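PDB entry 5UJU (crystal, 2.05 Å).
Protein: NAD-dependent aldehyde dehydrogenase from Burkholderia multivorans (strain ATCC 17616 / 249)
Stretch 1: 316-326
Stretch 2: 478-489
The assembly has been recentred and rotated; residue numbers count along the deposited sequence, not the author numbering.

Stretch 1 (316-326) TEKAGVNQIVI
Stretch 2 (478-489) EIAAEHGALTLS

How does stretch 1 approach its partner? After the strand at T316 and E317, the chain loops through K318 and A319 to an extended G320 (phi/psi -150/-177), whose CA lies 4.2 Å from the CA of A485. An ideal CB here would clash with A485 N and G484 C. V321 N then donates to G484 O at 2.9 Å, nearly straight at 173°. G484 follows helix 478-483 with phi/psi 90/157, angles that themselves call for glycine.

What anchors the next two residues? V321, chi1 t, packs its CB 3.8 Å from CG2 of I479 (m, t). Water 1 lies 2.9 Å from V321 O and 2.8 Å from T487 O, bridging the stretches. N322, chi1 m, sends CA-to-CB sideways, but its end comes nearer to stretch 2, where OD1 accepts from both L486 N and T487 N, each at 3.0 Å; one side-chain oxygen thus holds two successive amides.

How do the strands pair? They run parallel, axes 13° apart, with Q323 opposite L488 and I324 opposite S489 (CA-CA 5.1 and 4.6 Å). Q323 N makes only a weak bond to T487 O at 3.5 Å, beside water 1, whereas S489 N donates to Q323 O at 3.0 Å. Water 2 donates to Q323 O at 3.0 Å and hydrogen-bonds T487 OG1 (chi1 p) at 2.9 Å. Finally, V325 N donates to S489 O at 2.8 Å.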

ATOM      1  N   THR A 316      -5.605  -8.886   4.330  1.00 26.90           N
ATOM      2  CA  THR A 316      -6.615  -9.791   4.858  1.00 27.22           C
ATOM      3  C   THR A 316      -7.461 -10.358   3.734  1.00 30.48           C
ATOM      4  O   THR A 316      -7.732  -9.671   2.739  1.00 27.71           O
ATOM      5  CB  THR A 316      -7.545  -9.107   5.876  1.00 27.91           C
ATOM      6  OG1 THR A 316      -8.177  -7.970   5.267  1.00 32.12           O
ATOM      7  CG2 THR A 316      -6.780  -8.664   7.130  1.00 31.03           C
ATOM      8  N   GLU A 317      -7.837 -11.630   3.910  1.00 36.10           N
ATOM      9  CA  GLU A 317      -8.910 -12.316   3.189  1.00 44.56           C
ATOM     10  C   GLU A 317      -9.948 -12.724   4.223  1.00 40.35           C
ATOM     11  O   GLU A 317      -9.629 -13.471   5.155  1.00 37.28           O
ATOM     12  CB  GLU A 317      -8.410 -13.562   2.460  1.00 55.99           C
ATOM     13  CG  GLU A 317      -7.316 -13.351   1.433  1.00 65.20           C
ATOM     14  CD  GLU A 317      -7.887 -12.976   0.084  1.00 68.72           C
ATOM     15  OE1 GLU A 317      -9.077 -13.283  -0.147  1.00 69.92           O
ATOM     16  OE2 GLU A 317      -7.151 -12.406  -0.750  1.00 66.77           O
ATOM     17  N   LYS A 318     -11.179 -12.242   4.062  1.00 29.81           N
ATOM     18  CA  LYS A 318     -12.235 -12.435   5.048  1.00 34.89           C
ATOM     19  C   LYS A 318     -13.451 -13.077   4.365  1.00 36.89           C
ATOM     20  O   LYS A 318     -13.371 -13.567   3.240  1.00 46.39           O
ATOM     21  CB  LYS A 318     -12.555 -11.098   5.732  1.00 31.83           C
ATOM     22  CG  LYS A 318     -11.314 -10.460   6.430  1.00 34.32           C
ATOM     23  CD  LYS A 318     -11.502  -8.968   6.740  1.00 30.04           C
ATOM     24  CE  LYS A 318     -11.422  -8.096   5.498  1.00 32.29           C
ATOM     25  NZ  LYS A 318     -11.455  -6.645   5.862  1.00 31.33           N
ATOM     26  N   ALA A 319     -14.584 -13.060   5.046  1.00 45.08           N
ATOM     27  CA  ALA A 319     -15.785 -13.689   4.513  1.00 45.44           C
ATOM     28  C   ALA A 319     -16.567 -12.721   3.640  1.00 39.85           C
ATOM     29  O   ALA A 319     -16.512 -11.504   3.823  1.00 42.18           O
ATOM     30  CB  ALA A 319     -16.684 -14.182   5.648  1.00 42.90           C
ATOM     31  N   GLY A 320     -17.308 -13.275   2.686  1.00 37.14           N
ATOM     32  CA  GLY A 320     -18.226 -12.472   1.905  1.00 33.86           C
ATOM     33  C   GLY A 320     -19.395 -13.322   1.466  1.00 34.15           C
ATOM     34  O   GLY A 320     -19.488 -14.503   1.806  1.00 32.97           O
ATOM     35  N   VAL A 321     -20.286 -12.705   0.693  1.00 35.03           N
ATOM     36  CA  VAL A 321     -21.512 -13.332   0.203  1.00 29.12           C
ATOM     37  C   VAL A 321     -21.379 -13.441  -1.309  1.00 26.09           C
ATOM     38  O   VAL A 321     -21.497 -12.440  -2.027  1.00 27.06           O
ATOM     39  CB  VAL A 321     -22.763 -12.538   0.593  1.00 26.04           C
ATOM     40  CG1 VAL A 321     -24.024 -13.190  -0.012  1.00 29.20           C
ATOM     41  CG2 VAL A 321     -22.868 -12.449   2.115  1.00 34.09           C
ATOM     42  N   ASN A 322     -21.102 -14.646  -1.802  1.00 29.59           N
ATOM     43  CA  ASN A 322     -20.997 -14.871  -3.237  1.00 25.80           C
ATOM     44  C   ASN A 322     -22.378 -15.149  -3.824  1.00 31.26           C
ATOM     45  O   ASN A 322     -23.174 -15.898  -3.249  1.00 29.64           O
ATOM     46  CB  ASN A 322     -20.049 -16.026  -3.534  1.00 25.84           C
ATOM     47  CG  ASN A 322     -18.628 -15.740  -3.041  1.00 30.46           C
ATOM     48  OD1 ASN A 322     -18.143 -14.617  -3.156  1.00 30.59           O
ATOM     49  ND2 ASN A 322     -17.980 -16.746  -2.475  1.00 21.22           N
ATOM     50  N   GLN A 323     -22.645 -14.549  -4.979  1.00 27.34           N
ATOM     51  CA  GLN A 323     -24.001 -14.381  -5.484  1.00 31.50           C
ATOM     52  C   GLN A 323     -24.078 -14.765  -6.953  1.00 29.58           C
ATOM     53  O   GLN A 323     -23.117 -14.588  -7.705  1.00 30.61           O
ATOM     54  CB  GLN A 323     -24.459 -12.931  -5.306  1.00 29.87           C
ATOM     55  CG  GLN A 323     -24.704 -12.539  -3.858  1.00 35.14           C
ATOM     56  CD  GLN A 323     -24.866 -11.040  -3.678  1.00 37.51           C
ATOM     57  OE1 GLN A 323     -24.002 -10.251  -4.074  1.00 40.04           O
ATOM     58  NE2 GLN A 323     -25.987 -10.638  -3.098  1.00 32.40           N
ATOM     59  N   ILE A 324     -25.232 -15.312  -7.351  1.00 31.09           N
ATOM     60  CA  ILE A 324     -25.556 -15.575  -8.749  1.00 30.29           C
ATOM     61  C   ILE A 324     -26.864 -14.860  -9.071  1.00 35.28           C
ATOM     62  O   ILE A 324     -27.840 -14.991  -8.326  1.00 29.57           O
ATOM     63  CB  ILE A 324     -25.696 -17.078  -9.051  1.00 31.79           C
ATOM     64  CG1 ILE A 324     -24.421 -17.851  -8.712  1.00 30.03           C
ATOM     65  CG2 ILE A 324     -26.024 -17.291 -10.514  1.00 29.95           C
ATOM     66  CD1 ILE A 324     -24.572 -19.351  -8.971  1.00 29.37           C
ATOM     67  N   VAL A 325     -26.884 -14.117 -10.174  1.00 33.14           N
ATOM     68  CA  VAL A 325     -28.090 -13.467 -10.674  1.00 30.13           C
ATOM     69  C   VAL A 325     -28.515 -14.208 -11.932  1.00 35.08           C
ATOM     70  O   VAL A 325     -27.770 -14.239 -12.921  1.00 35.23           O
ATOM     71  CB  VAL A 325     -27.864 -11.974 -10.961  1.00 29.53           C
ATOM     72  CG1 VAL A 325     -29.087 -11.397 -11.681  1.00 39.70           C
ATOM     73  CG2 VAL A 325     -27.608 -11.193  -9.661  1.00 29.14           C
ATOM     74  N   ILE A 326     -29.701 -14.816 -11.898  1.00 33.12           N
ATOM     75  CA  ILE A 326     -30.240 -15.541 -13.045  1.00 36.62           C
ATOM     76  C   ILE A 326     -31.346 -14.700 -13.668  1.00 38.04           C
ATOM     77  O   ILE A 326     -32.407 -14.486 -13.064  1.00 37.15           O
ATOM     78  CB  ILE A 326     -30.752 -16.941 -12.677  1.00 37.57           C
ATOM     79  CG1 ILE A 326     -29.620 -17.784 -12.078  1.00 38.71           C
ATOM     80  CG2 ILE A 326     -31.299 -17.603 -13.924  1.00 36.91           C
ATOM     81  CD1 ILE A 326     -29.991 -19.236 -11.795  1.00 29.02           C
ATOM     82  N   GLU A 478     -25.461  -4.201  -3.774  1.00 36.05           N
ATOM     83  CA  GLU A 478     -25.528  -3.653  -2.426  1.00 35.19           C
ATOM     84  C   GLU A 478     -24.914  -4.608  -1.414  1.00 38.97           C
ATOM     85  O   GLU A 478     -24.149  -4.186  -0.539  1.00 39.70           O
ATOM     86  CB  GLU A 478     -26.978  -3.347  -2.056  1.00 40.24           C
ATOM     87  CG  GLU A 478     -27.171  -2.938  -0.612  1.00 43.06           C
ATOM     88  CD  GLU A 478     -28.640  -2.790  -0.232  1.00 50.80           C
ATOM     89  OE1 GLU A 478     -29.489  -2.591  -1.130  1.00 51.82           O
ATOM     90  OE2 GLU A 478     -28.940  -2.869   0.971  1.00 54.81           O
ATOM     91  N   ILE A 479     -25.238  -5.898  -1.524  1.00 31.61           N
ATOM     92  CA  ILE A 479     -24.777  -6.872  -0.541  1.00 33.83           C
ATOM     93  C   ILE A 479     -23.276  -7.088  -0.663  1.00 34.90           C
ATOM     94  O   ILE A 479     -22.577  -7.253   0.344  1.00 35.71           O
ATOM     95  CB  ILE A 479     -25.561  -8.187  -0.695  1.00 32.52           C
ATOM     96  CG1 ILE A 479     -26.981  -8.009  -0.146  1.00 33.17           C
ATOM     97  CG2 ILE A 479     -24.829  -9.346  -0.003  1.00 35.96           C
ATOM     98  CD1 ILE A 479     -27.903  -9.192  -0.406  1.00 38.33           C
ATOM     99  N   ALA A 480     -22.755  -7.109  -1.893  1.00 34.69           N
ATOM    100  CA  ALA A 480     -21.312  -7.236  -2.077  1.00 31.25           C
ATOM    101  C   ALA A 480     -20.570  -6.060  -1.448  1.00 34.86           C
ATOM    102  O   ALA A 480     -19.533  -6.247  -0.802  1.00 32.29           O
ATOM    103  CB  ALA A 480     -20.968  -7.348  -3.560  1.00 28.61           C
ATOM    104  N   ALA A 481     -21.077  -4.841  -1.639  1.00 31.97           N
ATOM    105  CA  ALA A 481     -20.400  -3.670  -1.093  1.00 34.34           C
ATOM    106  C   ALA A 481     -20.494  -3.627   0.427  1.00 37.53           C
ATOM    107  O   ALA A 481     -19.539  -3.235   1.105  1.00 35.66           O
ATOM    108  CB  ALA A 481     -20.986  -2.396  -1.696  1.00 33.14           C
ATOM    109  N   GLU A 482     -21.640  -4.014   0.982  1.00 31.42           N
ATOM    110  CA  GLU A 482     -21.822  -3.926   2.423  1.00 36.39           C
ATOM    111  C   GLU A 482     -21.236  -5.135   3.140  1.00 33.46           C
ATOM    112  O   GLU A 482     -20.538  -4.987   4.148  1.00 36.67           O
ATOM    113  CB  GLU A 482     -23.309  -3.782   2.759  1.00 41.88           C
ATOM    114  CG  GLU A 482     -23.597  -3.792   4.259  1.00 60.99           C
ATOM    115  CD  GLU A 482     -25.077  -3.620   4.582  1.00 75.92           C
ATOM    116  OE1 GLU A 482     -25.850  -3.227   3.679  1.00 79.47           O
ATOM    117  OE2 GLU A 482     -25.467  -3.899   5.738  1.00 80.31           O
ATOM    118  N   HIS A 483     -21.470  -6.334   2.629  1.00 32.09           N
ATOM    119  CA  HIS A 483     -21.048  -7.522   3.352  1.00 37.24           C
ATOM    120  C   HIS A 483     -19.796  -8.177   2.776  1.00 39.97           C
ATOM    121  O   HIS A 483     -19.270  -9.114   3.393  1.00 34.54           O
ATOM    122  CB  HIS A 483     -22.203  -8.527   3.400  1.00 34.60           C
ATOM    123  CG  HIS A 483     -23.426  -7.991   4.076  1.00 39.41           C
ATOM    124  ND1 HIS A 483     -23.537  -7.898   5.446  1.00 41.28           N
ATOM    125  CD2 HIS A 483     -24.580  -7.492   3.570  1.00 41.82           C
ATOM    126  CE1 HIS A 483     -24.712  -7.377   5.758  1.00 46.23           C
ATOM    127  NE2 HIS A 483     -25.365  -7.121   4.637  1.00 42.42           N
ATOM    128  N   GLY A 484     -19.295  -7.702   1.639  1.00 30.61           N
ATOM    129  CA  GLY A 484     -18.137  -8.307   1.016  1.00 32.29           C
ATOM    130  C   GLY A 484     -18.529  -9.405   0.042  1.00 36.75           C
ATOM    131  O   GLY A 484     -19.626  -9.970   0.099  1.00 30.69           O
ATOM    132  N   ALA A 485     -17.625  -9.678  -0.900  1.00 28.91           N
ATOM    133  CA  ALA A 485     -17.860 -10.753  -1.858  1.00 29.84           C
ATOM    134  C   ALA A 485     -16.595 -10.986  -2.659  1.00 31.82           C
ATOM    135  O   ALA A 485     -15.898 -10.031  -3.007  1.00 35.86           O
ATOM    136  CB  ALA A 485     -19.021 -10.436  -2.817  1.00 24.07           C
ATOM    137  N   LEU A 486     -16.342 -12.250  -2.996  1.00 25.36           N
ATOM    138  CA  LEU A 486     -15.255 -12.608  -3.898  1.00 26.90           C
ATOM    139  C   LEU A 486     -15.707 -12.846  -5.328  1.00 28.10           C
ATOM    140  O   LEU A 486     -14.940 -12.571  -6.249  1.00 34.97           O
ATOM    141  CB  LEU A 486     -14.535 -13.862  -3.394  1.00 29.91           C
ATOM    142  CG  LEU A 486     -13.658 -13.701  -2.155  1.00 35.88           C
ATOM    143  CD1 LEU A 486     -12.912 -15.001  -1.910  1.00 35.26           C
ATOM    144  CD2 LEU A 486     -12.673 -12.521  -2.284  1.00 32.08           C
ATOM    145  N   THR A 487     -16.921 -13.364  -5.555  1.00 26.22           N
ATOM    146  CA  THR A 487     -17.371 -13.601  -6.918  1.00 27.85           C
ATOM    147  C   THR A 487     -18.824 -13.193  -7.074  1.00 33.62           C
ATOM    148  O   THR A 487     -19.619 -13.248  -6.126  1.00 28.62           O
ATOM    149  CB  THR A 487     -17.202 -15.069  -7.349  1.00 29.77           C
ATOM    150  OG1 THR A 487     -17.982 -15.914  -6.500  1.00 33.48           O
ATOM    151  CG2 THR A 487     -15.720 -15.513  -7.266  1.00 24.84           C
ATOM    152  N   LEU A 488     -19.152 -12.784  -8.295  1.00 28.59           N
ATOM    153  CA  LEU A 488     -20.514 -12.502  -8.731  1.00 28.73           C
ATOM    154  C   LEU A 488     -20.687 -13.108 -10.117  1.00 32.20           C
ATOM    155  O   LEU A 488     -19.830 -12.923 -10.987  1.00 32.11           O
ATOM    156  CB  LEU A 488     -20.787 -10.996  -8.767  1.00 27.54           C
ATOM    157  CG  LEU A 488     -22.124 -10.570  -9.394  1.00 29.74           C
ATOM    158  CD1 LEU A 488     -23.313 -11.017  -8.526  1.00 25.85           C
ATOM    159  CD2 LEU A 488     -22.116  -9.059  -9.623  1.00 31.20           C
ATOM    160  N   SER A 489     -21.786 -13.831 -10.319  1.00 28.68           N
ATOM    161  CA  SER A 489     -22.040 -14.573 -11.549  1.00 30.46           C
ATOM    162  C   SER A 489     -23.409 -14.179 -12.090  1.00 36.02           C
ATOM    163  O   SER A 489     -24.380 -14.103 -11.330  1.00 35.08           O
ATOM    164  CB  SER A 489     -21.976 -16.089 -11.279  1.00 30.17           C
ATOM    165  OG  SER A 489     -22.145 -16.866 -12.454  1.00 37.34           O
TER
HETATM  166  O   HOH W   1     -21.387 -11.540  -4.747  1.00 27.00           O
HETATM  167  O   HOH W   2     -20.779 -16.485  -7.238  1.00 32.41           O